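Local coordinates for protein digeranylgeranylglycerophospholipid reductase (Sulfolobus acidocaldarius, PDB 4OPC) that uses FAD to hydrogenate the double bonds of geranylgeranyl chains, turning unsaturated archaeol phospholipids into the saturated lipids of archaeal membranes, at residues A21-S26 with G61-K66; Y277-N282 with D332-Y337; L191-D196 with G223-N228. All coordinates share one frame; numbering follows the deposited sequence.

Contact 1. Residues A21-S26 with G61-K66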
loop_
_atom_site.group_PDB
_atom_site.type_symbol
_atom_site.label_atom_id
_atom_site.label_comp_id
_atom_site.label_asym_id
_atom_site.label_seq_id
_atom_site.Cartn_x
_atom_site.Cartn_y
_atom_site.Cartn_z
ATOM N N ALA A 21 2.580 -12.325 7.156
ATOM C CA ALA A 21 3.625 -12.605 8.138
ATOM C C ALA A 21 3.344 -13.928 8.859
ATOM O O ALA A 21 4.248 -14.761 9.018
ATOM C CB ALA A 21 3.741 -11.454 9.138
ATOM N N ALA A 22 2.098 -14.121 9.286
ATOM C CA ALA A 22 1.715 -15.343 9.994
ATOM C C ALA A 22 1.943 -16.564 9.105
ATOM O O ALA A 22 2.522 -17.570 9.541
ATOM C CB ALA A 22 0.257 -15.270 10.423
ATOM N N TYR A 23 1.494 -16.482 7.853
ATOM C CA TYR A 23 1.620 -17.609 6.948
ATOM C C TYR A 23 3.091 -17.944 6.690
ATOM O O TYR A 23 3.499 -19.105 6.764
ATOM C CB TYR A 23 0.888 -17.330 5.634
ATOM C CG TYR A 23 0.827 -18.528 4.732
ATOM C CD1 TYR A 23 -0.140 -19.513 4.917
ATOM C CD2 TYR A 23 1.741 -18.694 3.708
ATOM C CE1 TYR A 23 -0.196 -20.624 4.095
ATOM C CE2 TYR A 23 1.692 -19.803 2.876
ATOM C CZ TYR A 23 0.722 -20.759 3.077
ATOM O OH TYR A 23 0.661 -21.863 2.256
ATOM N N GLN A 24 3.892 -16.919 6.429
ATOM C CA GLN A 24 5.304 -17.112 6.124
ATOM C C GLN A 24 6.126 -17.613 7.317
ATOM O O GLN A 24 7.178 -18.215 7.125
ATOM C CB GLN A 24 5.911 -15.815 5.549
ATOM C CG GLN A 24 5.252 -15.327 4.264
ATOM C CD GLN A 24 5.695 -16.071 3.026
ATOM O OE1 GLN A 24 6.265 -17.161 3.101
ATOM N NE2 GLN A 24 5.425 -15.486 1.866
ATOM N N LEU A 25 5.659 -17.348 8.536
ATOM C CA LEU A 25 6.357 -17.819 9.740
ATOM C C LEU A 25 5.904 -19.195 10.202
ATOM O O LEU A 25 6.511 -19.780 11.099
ATOM C CB LEU A 25 6.191 -16.829 10.889
ATOM C CG LEU A 25 7.035 -15.559 10.795
ATOM C CD1 LEU A 25 6.505 -14.521 11.773
ATOM C CD2 LEU A 25 8.494 -15.868 11.051
ATOM N N SER A 26 4.852 -19.721 9.581
ATOM C CA SER A 26 4.232 -20.952 10.059
ATOM C C SER A 26 5.020 -22.211 9.669
ATOM O O SER A 26 5.919 -22.165 8.830
ATOM C CB SER A 26 2.780 -21.036 9.571
ATOM O OG SER A 26 2.712 -21.287 8.178
ATOM N N GLY A 61 5.083 -17.081 -2.897
ATOM C CA GLY A 61 4.590 -18.377 -2.481
ATOM C C GLY A 61 3.393 -18.242 -1.563
ATOM O O GLY A 61 3.193 -19.053 -0.664
ATOM N N MET A 62 2.600 -17.200 -1.782
ATOM C CA MET A 62 1.347 -17.059 -1.060
ATOM C C MET A 62 0.283 -17.880 -1.767
ATOM O O MET A 62 0.294 -17.988 -3.001
ATOM C CB MET A 62 0.924 -15.594 -0.969
ATOM C CG MET A 62 1.739 -14.782 0.029
ATOM S SD MET A 62 1.381 -15.162 1.755
ATOM C CE MET A 62 -0.283 -14.503 1.910
ATOM N N PRO A 63 -0.631 -18.474 -0.981
ATOM C CA PRO A 63 -1.713 -19.300 -1.511
ATOM C C PRO A 63 -2.442 -18.612 -2.651
ATOM O O PRO A 63 -2.794 -17.438 -2.574
ATOM C CB PRO A 63 -2.639 -19.460 -0.302
ATOM C CG PRO A 63 -1.734 -19.409 0.856
ATOM C CD PRO A 63 -0.674 -18.404 0.488
ATOM N N TYR A 64 -2.675 -19.366 -3.710
ATOM C CA TYR A 64 -3.390 -18.869 -4.865
ATOM C C TYR A 64 -4.878 -18.746 -4.541
ATOM O O TYR A 64 -5.470 -19.676 -3.999
ATOM C CB TYR A 64 -3.192 -19.867 -5.998
ATOM C CG TYR A 64 -3.086 -19.268 -7.371
ATOM C CD1 TYR A 64 -2.094 -18.347 -7.679
ATOM C CD2 TYR A 64 -3.957 -19.656 -8.373
ATOM C CE1 TYR A 64 -1.992 -17.816 -8.946
ATOM C CE2 TYR A 64 -3.863 -19.135 -9.629
ATOM C CZ TYR A 64 -2.883 -18.220 -9.917
ATOM O OH TYR A 64 -2.814 -17.710 -11.187
ATOM N N PRO A 65 -5.487 -17.597 -4.870
ATOM C CA PRO A 65 -6.926 -17.375 -4.683
ATOM C C PRO A 65 -7.734 -18.389 -5.492
ATOM O O PRO A 65 -7.376 -18.664 -6.638
ATOM C CB PRO A 65 -7.139 -15.979 -5.265
ATOM C CG PRO A 65 -5.793 -15.334 -5.219
ATOM C CD PRO A 65 -4.817 -16.423 -5.456
ATOM N N LYS A 66 -8.800 -18.936 -4.911
ATOM C CA LYS A 66 -9.608 -19.943 -5.600
ATOM C C LYS A 66 -11.069 -19.911 -5.162
ATOM O O LYS A 66 -11.390 -19.426 -4.085
ATOM C CB LYS A 66 -9.026 -21.334 -5.349
ATOM C CG LYS A 66 -8.917 -21.681 -3.880
ATOM C CD LYS A 66 -8.516 -23.131 -3.662
ATOM C CE LYS A 66 -8.376 -23.437 -2.176
ATOM N NZ LYS A 66 -9.564 -22.983 -1.394
#
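Pro63 sets CG and CD over one face of the Tyr23 ring, the two side chains meeting tip to tip. Pro63 CD stands 3.9 Å from the centroid of the Tyr23 ring and 22° off its normal, a CH-pi contact offset toward the rim. The neighbouring Pro63 CG comes to 3.6 Å from Tyr23 CZ and also touches the hydroxyl oxygen, so the proline covers the CE2-CZ-OH end of the ring. Met62 supplies a second, looser contact. The Met62 and Tyr23 side chains slide past each other in opposite directions, Met62 SD lying 4.1 Å from Tyr23 CD2 and at an oblique position, 51° off the ring normal, in a Met-aromatic contact. The carbonyl oxygen of Gly61 also reaches the ring obliquely, 3.9 Å from Tyr23 CE2.

On the helix, Tyr23 holds CG anti to its backbone N (chi1 -172°), which sends CG out toward the loop. Gln24, one residue on, adds its amide: Gln24 NE2 sits 4.1 Å from Met62 SD, a van der Waals approach, while the same NE2 donates a hydrogen bond to Leu60 O at the end of helix 54-60. That bond anchors the amide beside the sulfur. Behind the ring residue, Tyr23 O accepts from both Ser26 N and Ser26 OG, the hydroxyl at 2.7 Å from that carbonyl oxygen, and Arg113 also bonds Ser26 OG.

Helix 16-25 follows strand 9-12 of the Rossmann-type FAD-binding fold, and the contact joins its C-terminal part to the loop leaving helix 54-60. Helix 99-112 packs against both partners, Val106 touching Tyr23, Tyr102 Met62 and Arg105 Pro63, while helix 302-322 lies against Gln24.

Contact 2. Residues Y277-N282 with D332-Y337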
loop_
_atom_site.group_PDB
_atom_site.type_symbol
_atom_site.label_atom_id
_atom_site.label_comp_id
_atom_site.label_asym_id
_atom_site.label_seq_id
_atom_site.Cartn_x
_atom_site.Cartn_y
_atom_site.Cartn_z
ATOM N N TYR A 277 10.974 5.186 7.279
ATOM C CA TYR A 277 12.421 5.252 7.092
ATOM C C TYR A 277 13.136 4.038 7.670
ATOM O O TYR A 277 14.069 3.518 7.054
ATOM C CB TYR A 277 12.989 6.543 7.666
ATOM C CG TYR A 277 12.763 7.740 6.777
ATOM C CD1 TYR A 277 13.132 7.709 5.439
ATOM C CD2 TYR A 277 12.168 8.894 7.266
ATOM C CE1 TYR A 277 12.943 8.812 4.621
ATOM C CE2 TYR A 277 11.972 10.001 6.445
ATOM C CZ TYR A 277 12.354 9.938 5.132
ATOM O OH TYR A 277 12.167 11.030 4.304
ATOM N N THR A 278 12.695 3.588 8.846
ATOM C CA THR A 278 13.009 2.234 9.283
ATOM C C THR A 278 11.738 1.491 9.647
ATOM O O THR A 278 10.854 2.033 10.328
ATOM C CB THR A 278 14.023 2.166 10.446
ATOM O OG1 THR A 278 14.207 0.789 10.802
ATOM C CG2 THR A 278 13.526 2.926 11.672
ATOM N N MET A 279 11.657 0.245 9.194
ATOM C CA MET A 279 10.545 -0.644 9.503
ATOM C C MET A 279 10.943 -1.610 10.610
ATOM O O MET A 279 10.191 -2.529 10.942
ATOM C CB MET A 279 10.110 -1.403 8.243
ATOM C CG MET A 279 9.599 -0.447 7.157
ATOM S SD MET A 279 9.461 -1.218 5.524
ATOM C CE MET A 279 7.886 -2.033 5.663
ATOM N N ALA A 280 12.111 -1.383 11.213
ATOM C CA ALA A 280 12.613 -2.237 12.296
ATOM C C ALA A 280 13.162 -1.400 13.438
ATOM O O ALA A 280 13.836 -0.393 13.209
ATOM C CB ALA A 280 13.708 -3.169 11.777
ATOM N N TRP A 281 12.911 -1.837 14.667
ATOM C CA TRP A 281 13.574 -1.268 15.825
ATOM C C TRP A 281 13.714 -2.384 16.862
ATOM O O TRP A 281 13.451 -3.551 16.560
ATOM C CB TRP A 281 12.774 -0.076 16.344
ATOM C CG TRP A 281 13.555 0.818 17.234
ATOM C CD1 TRP A 281 13.375 1.003 18.576
ATOM C CD2 TRP A 281 14.658 1.638 16.855
ATOM N NE1 TRP A 281 14.298 1.897 19.055
ATOM C CE2 TRP A 281 15.103 2.301 18.022
ATOM C CE3 TRP A 281 15.320 1.875 15.649
ATOM C CZ2 TRP A 281 16.171 3.189 18.011
ATOM C CZ3 TRP A 281 16.391 2.764 15.641
ATOM C CH2 TRP A 281 16.802 3.406 16.817
ATOM N N ASN A 282 14.146 -2.043 18.072
ATOM C CA ASN A 282 14.366 -3.061 19.099
ATOM C C ASN A 282 13.070 -3.780 19.450
ATOM O O ASN A 282 12.160 -3.175 20.018
ATOM C CB ASN A 282 14.929 -2.450 20.384
ATOM C CG ASN A 282 16.216 -1.676 20.179
ATOM O OD1 ASN A 282 17.039 -1.989 19.316
ATOM N ND2 ASN A 282 16.405 -0.658 21.006
ATOM N N ASP A 332 17.632 -6.570 8.639
ATOM C CA ASP A 332 17.414 -7.208 7.341
ATOM C C ASP A 332 16.010 -6.959 6.815
ATOM O O ASP A 332 15.764 -7.060 5.613
ATOM C CB ASP A 332 17.668 -8.714 7.416
ATOM C CG ASP A 332 19.137 -9.060 7.354
ATOM O OD1 ASP A 332 19.945 -8.181 6.987
ATOM O OD2 ASP A 332 19.478 -10.218 7.662
ATOM N N MET A 333 15.086 -6.640 7.715
ATOM C CA MET A 333 13.736 -6.262 7.305
ATOM C C MET A 333 13.824 -5.108 6.313
ATOM O O MET A 333 13.204 -5.136 5.244
ATOM C CB MET A 333 12.899 -5.828 8.509
ATOM C CG MET A 333 11.583 -5.165 8.128
ATOM S SD MET A 333 10.474 -6.330 7.305
ATOM C CE MET A 333 9.292 -5.214 6.559
ATOM N N ASN A 334 14.609 -4.101 6.675
ATOM C CA ASN A 334 14.774 -2.919 5.840
ATOM C C ASN A 334 15.484 -3.255 4.543
ATOM O O ASN A 334 15.056 -2.837 3.473
ATOM C CB ASN A 334 15.576 -1.858 6.578
ATOM C CG ASN A 334 14.799 -1.212 7.695
ATOM O OD1 ASN A 334 13.632 -0.880 7.533
ATOM N ND2 ASN A 334 15.449 -1.020 8.832
ATOM N N ILE A 335 16.578 -4.002 4.640
ATOM C CA ILE A 335 17.347 -4.348 3.447
ATOM C C ILE A 335 16.484 -5.114 2.441
ATOM O O ILE A 335 16.436 -4.771 1.250
ATOM C CB ILE A 335 18.575 -5.188 3.802
ATOM C CG1 ILE A 335 19.440 -4.483 4.857
ATOM C CG2 ILE A 335 19.368 -5.517 2.539
ATOM C CD1 ILE A 335 19.832 -3.077 4.491
ATOM N N CYS A 336 15.789 -6.136 2.928
ATOM C CA CYS A 336 14.906 -6.954 2.097
ATOM C C CYS A 336 13.801 -6.106 1.485
ATOM O O CYS A 336 13.596 -6.130 0.262
ATOM C CB CYS A 336 14.295 -8.090 2.937
ATOM S SG CYS A 336 12.934 -9.084 2.174
ATOM N N TYR A 337 13.098 -5.331 2.310
ATOM C CA TYR A 337 11.962 -4.577 1.786
ATOM C C TYR A 337 12.362 -3.491 0.796
ATOM O O TYR A 337 11.701 -3.328 -0.234
ATOM C CB TYR A 337 11.074 -3.995 2.898
ATOM C CG TYR A 337 9.850 -3.395 2.286
ATOM C CD1 TYR A 337 8.797 -4.202 1.864
ATOM C CD2 TYR A 337 9.768 -2.034 2.028
ATOM C CE1 TYR A 337 7.686 -3.656 1.242
ATOM C CE2 TYR A 337 8.661 -1.490 1.404
ATOM C CZ TYR A 337 7.625 -2.311 1.009
ATOM O OH TYR A 337 6.524 -1.803 0.368
#
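A single buried amide, that of Asn334, joins a helix to a loop with both of its polar atoms. Asn334 OD1 accepts from Met279 N at 2.8 Å, the bond almost straight (174°) and in the carbonyl plane on a lone pair. Asn334 ND2 donates to Thr278 OG1 at 2.9 Å, the acceptor close to the amide plane, so the two bonds fix the rotation of the amide about chi2. Thr278 OG1 in turn donates to Ala280 O, 2.7 Å away. Its chi1 of 178°, anti to the backbone N, lets this one hydroxyl serve both the backbone of its own segment and Asn334 of the helix.

Beside this polar pair runs a sulfur-rich apolar layer. Met279 bends at chi3 and brings CE over one face of the Tyr337 ring, 4.2 Å from the centroid, while Met279 SD lies obliquely to the ring and 3.6 Å from Tyr337 CD2. Met279 CE also meets Met333 CE at 3.6 Å, and Ala280 CB faces Met333 CB. The phenol oxygen of Tyr337 is bonded to Gln345.

Thr293 touches Met279 and Tyr337, helix 302-322 packs on Met333 and Tyr337, and the Cys311-Cys336 disulfide ties that helix to helix 332-357. The contact thus seats the start of helix 332-357 against the segment leading into strand 280-281, the outermost strand of the sheet typical of the Rossmann-type FAD-binding fold.

Contact 3. Residues L191-D196 with G223-N228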
loop_
_atom_site.group_PDB
_atom_site.type_symbol
_atom_site.label_atom_id
_atom_site.label_comp_id
_atom_site.label_asym_id
_atom_site.label_seq_id
_atom_site.Cartn_x
_atom_site.Cartn_y
_atom_site.Cartn_z
ATOM N N LEU A 191 -21.438 -2.688 -6.828
ATOM C CA LEU A 191 -22.795 -2.643 -7.357
ATOM C C LEU A 191 -22.981 -3.620 -8.507
ATOM O O LEU A 191 -22.037 -3.932 -9.230
ATOM C CB LEU A 191 -23.100 -1.228 -7.863
ATOM C CG LEU A 191 -23.094 -0.120 -6.807
ATOM C CD1 LEU A 191 -22.338 1.080 -7.323
ATOM C CD2 LEU A 191 -24.517 0.269 -6.442
ATOM N N LEU A 192 -24.216 -4.091 -8.678
ATOM C CA LEU A 192 -24.591 -4.832 -9.877
ATOM C C LEU A 192 -24.823 -3.855 -11.026
ATOM O O LEU A 192 -25.155 -2.690 -10.798
ATOM C CB LEU A 192 -25.864 -5.643 -9.627
ATOM C CG LEU A 192 -25.783 -6.621 -8.454
ATOM C CD1 LEU A 192 -27.048 -7.467 -8.336
ATOM C CD2 LEU A 192 -24.556 -7.506 -8.590
ATOM N N THR A 193 -24.627 -4.318 -12.258
ATOM C CA THR A 193 -24.829 -3.476 -13.439
ATOM C C THR A 193 -26.024 -3.951 -14.267
ATOM O O THR A 193 -26.393 -5.128 -14.226
ATOM C CB THR A 193 -23.586 -3.442 -14.344
ATOM O OG1 THR A 193 -23.362 -4.745 -14.902
ATOM C CG2 THR A 193 -22.361 -3.016 -13.547
ATOM N N LYS A 194 -26.617 -3.028 -15.020
ATOM C CA LYS A 194 -27.813 -3.321 -15.811
ATOM C C LYS A 194 -27.448 -3.853 -17.188
ATOM O O LYS A 194 -28.251 -4.508 -17.851
ATOM C CB LYS A 194 -28.660 -2.062 -15.978
ATOM C CG LYS A 194 -28.923 -1.284 -14.707
ATOM C CD LYS A 194 -29.783 -0.065 -15.019
ATOM C CE LYS A 194 -29.683 1.000 -13.937
ATOM N NZ LYS A 194 -30.467 2.214 -14.300
ATOM N N GLU A 195 -26.234 -3.541 -17.619
ATOM C CA GLU A 195 -25.736 -3.944 -18.921
ATOM C C GLU A 195 -24.426 -4.699 -18.711
ATOM O O GLU A 195 -23.677 -4.398 -17.774
ATOM C CB GLU A 195 -25.504 -2.703 -19.786
ATOM C CG GLU A 195 -25.723 -2.911 -21.274
ATOM C CD GLU A 195 -25.907 -1.599 -22.021
ATOM O OE1 GLU A 195 -26.241 -0.587 -21.369
ATOM O OE2 GLU A 195 -25.719 -1.574 -23.255
ATOM N N ASP A 196 -24.166 -5.688 -19.563
ATOM C CA ASP A 196 -22.919 -6.443 -19.514
ATOM C C ASP A 196 -21.738 -5.496 -19.558
ATOM O O ASP A 196 -21.740 -4.506 -20.293
ATOM C CB ASP A 196 -22.816 -7.430 -20.679
ATOM C CG ASP A 196 -23.783 -8.588 -20.551
ATOM O OD1 ASP A 196 -24.321 -8.797 -19.445
ATOM O OD2 ASP A 196 -23.992 -9.294 -21.560
ATOM N N GLY A 223 -16.958 -9.206 -12.272
ATOM C CA GLY A 223 -17.733 -10.177 -13.021
ATOM C C GLY A 223 -18.280 -9.476 -14.247
ATOM O O GLY A 223 -17.895 -8.340 -14.540
ATOM N N LYS A 224 -19.185 -10.143 -14.955
ATOM C CA LYS A 224 -19.776 -9.579 -16.158
ATOM C C LYS A 224 -20.812 -8.513 -15.819
ATOM O O LYS A 224 -21.152 -7.680 -16.662
ATOM C CB LYS A 224 -20.429 -10.686 -16.988
ATOM C CG LYS A 224 -19.454 -11.695 -17.577
ATOM C CD LYS A 224 -18.942 -11.225 -18.925
ATOM C CE LYS A 224 -20.086 -11.026 -19.905
ATOM N NZ LYS A 224 -19.647 -10.317 -21.143
ATOM N N ASN A 225 -21.317 -8.547 -14.589
ATOM C CA ASN A 225 -22.410 -7.672 -14.172
ATOM C C ASN A 225 -22.247 -7.157 -12.745
ATOM O O ASN A 225 -23.225 -6.876 -12.061
ATOM C CB ASN A 225 -23.764 -8.385 -14.314
ATOM C CG ASN A 225 -24.190 -8.554 -15.763
ATOM O OD1 ASN A 225 -24.817 -7.666 -16.348
ATOM N ND2 ASN A 225 -23.851 -9.694 -16.349
ATOM N N LYS A 226 -21.001 -7.028 -12.298
ATOM C CA LYS A 226 -20.731 -6.573 -10.942
ATOM C C LYS A 226 -19.429 -5.795 -10.947
ATOM O O LYS A 226 -18.461 -6.205 -11.580
ATOM C CB LYS A 226 -20.647 -7.758 -9.976
ATOM C CG LYS A 226 -20.363 -7.356 -8.528
ATOM C CD LYS A 226 -20.642 -8.478 -7.525
ATOM C CE LYS A 226 -19.889 -9.752 -7.861
ATOM N NZ LYS A 226 -20.262 -10.869 -6.933
ATOM N N VAL A 227 -19.411 -4.660 -10.258
ATOM C CA VAL A 227 -18.258 -3.772 -10.325
ATOM C C VAL A 227 -17.950 -3.111 -8.987
ATOM O O VAL A 227 -18.853 -2.760 -8.231
ATOM C CB VAL A 227 -18.442 -2.696 -11.444
ATOM C CG1 VAL A 227 -19.622 -1.771 -11.145
ATOM C CG2 VAL A 227 -17.163 -1.884 -11.651
ATOM N N ASN A 228 -16.657 -2.986 -8.705
ATOM C CA ASN A 228 -16.137 -2.195 -7.594
ATOM C C ASN A 228 -15.762 -0.824 -8.179
ATOM O O ASN A 228 -14.838 -0.714 -8.991
ATOM C CB ASN A 228 -14.934 -2.943 -6.971
ATOM C CG ASN A 228 -14.312 -2.227 -5.780
ATOM O OD1 ASN A 228 -14.039 -1.026 -5.822
ATOM N ND2 ASN A 228 -14.053 -2.984 -4.714
#
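Asn225 faces Thr193 and Asp196 across the mouth of a strand pair, and its side chain can be traced outward. Asn225 CB lies 3.7 Å from Thr193 OG1. CG, anti to the carbonyl carbon (chi1 -72°), is directed toward Asp196. There the amide divides: Asn225 ND2 donates to Asp196 OD1 at 3.3 Å, a long and bent bond (143°) that meets the carboxylate on its anti side, with the two planes 71° apart. OD1 of Asn225 lies equally near Asp196 OD1, acceptor beside acceptor, a proximity that would probably weaken the grip. An alanine here would probably leave Asp196 OD1 without its amide donor and open a gap beside the hydroxyl of Thr193.

The backbone of Asn225 does more: Asn225 O accepts from Thr193 N at 2.9 Å, the donor well above the carbonyl plane. Further along, strands 183-193 and 226-234 pair antiparallel within the large mixed sheet, both segments falling in the geranylgeranyl reductase catalytic family region; Leu191 and Val227 form a hydrogen-bonded pair with N-H...O bonds in both directions. Leu192 and Lys226 make the next, non-hydrogen-bonded pair. On their face of the sheet, Leu192 CD2 lies 4.2 Å from Lys226 CB, and Leu263 of strand 261-271 touches both residues; the ammonium of Lys226 leads away to a weak, long ion pair with Glu71.

On the face of Leu191 and Val227, Thr193 crosses Val227 at about a right angle, Thr193 CG2 to Val227 CG1 at 3.8 Å, with Tyr219 of strand 216-221 against both. Thr193 OG1, placed between the backbone N and the carbonyl carbon, donates to Glu195 O at 2.9 Å, holding the loop that leads to Asp196. Lys224 NZ stays 4.5 Å from Asp196 OD2, beyond a salt bridge.

In the fold
From the N terminus, contact 1 closes first, bringing the loop after helix 54-60 back onto helix 16-25. Contact 3 closes next, on a span without helices that pairs strand 183-193 with strand 226-234 in the eight-stranded sheet. Contact 2 comes last, a span about half helical running from the edge strand 280-281 to the start of helix 332-357. The three loops follow in series, none nested or crossed. Contacts 1 and 2 lie about 21 Å apart between centres, whereas contacts 2 and 3, about 42 Å apart between centres, fall on opposite sides of the chain's centre. Helix 302-322 packs against both contact 1 and contact 2.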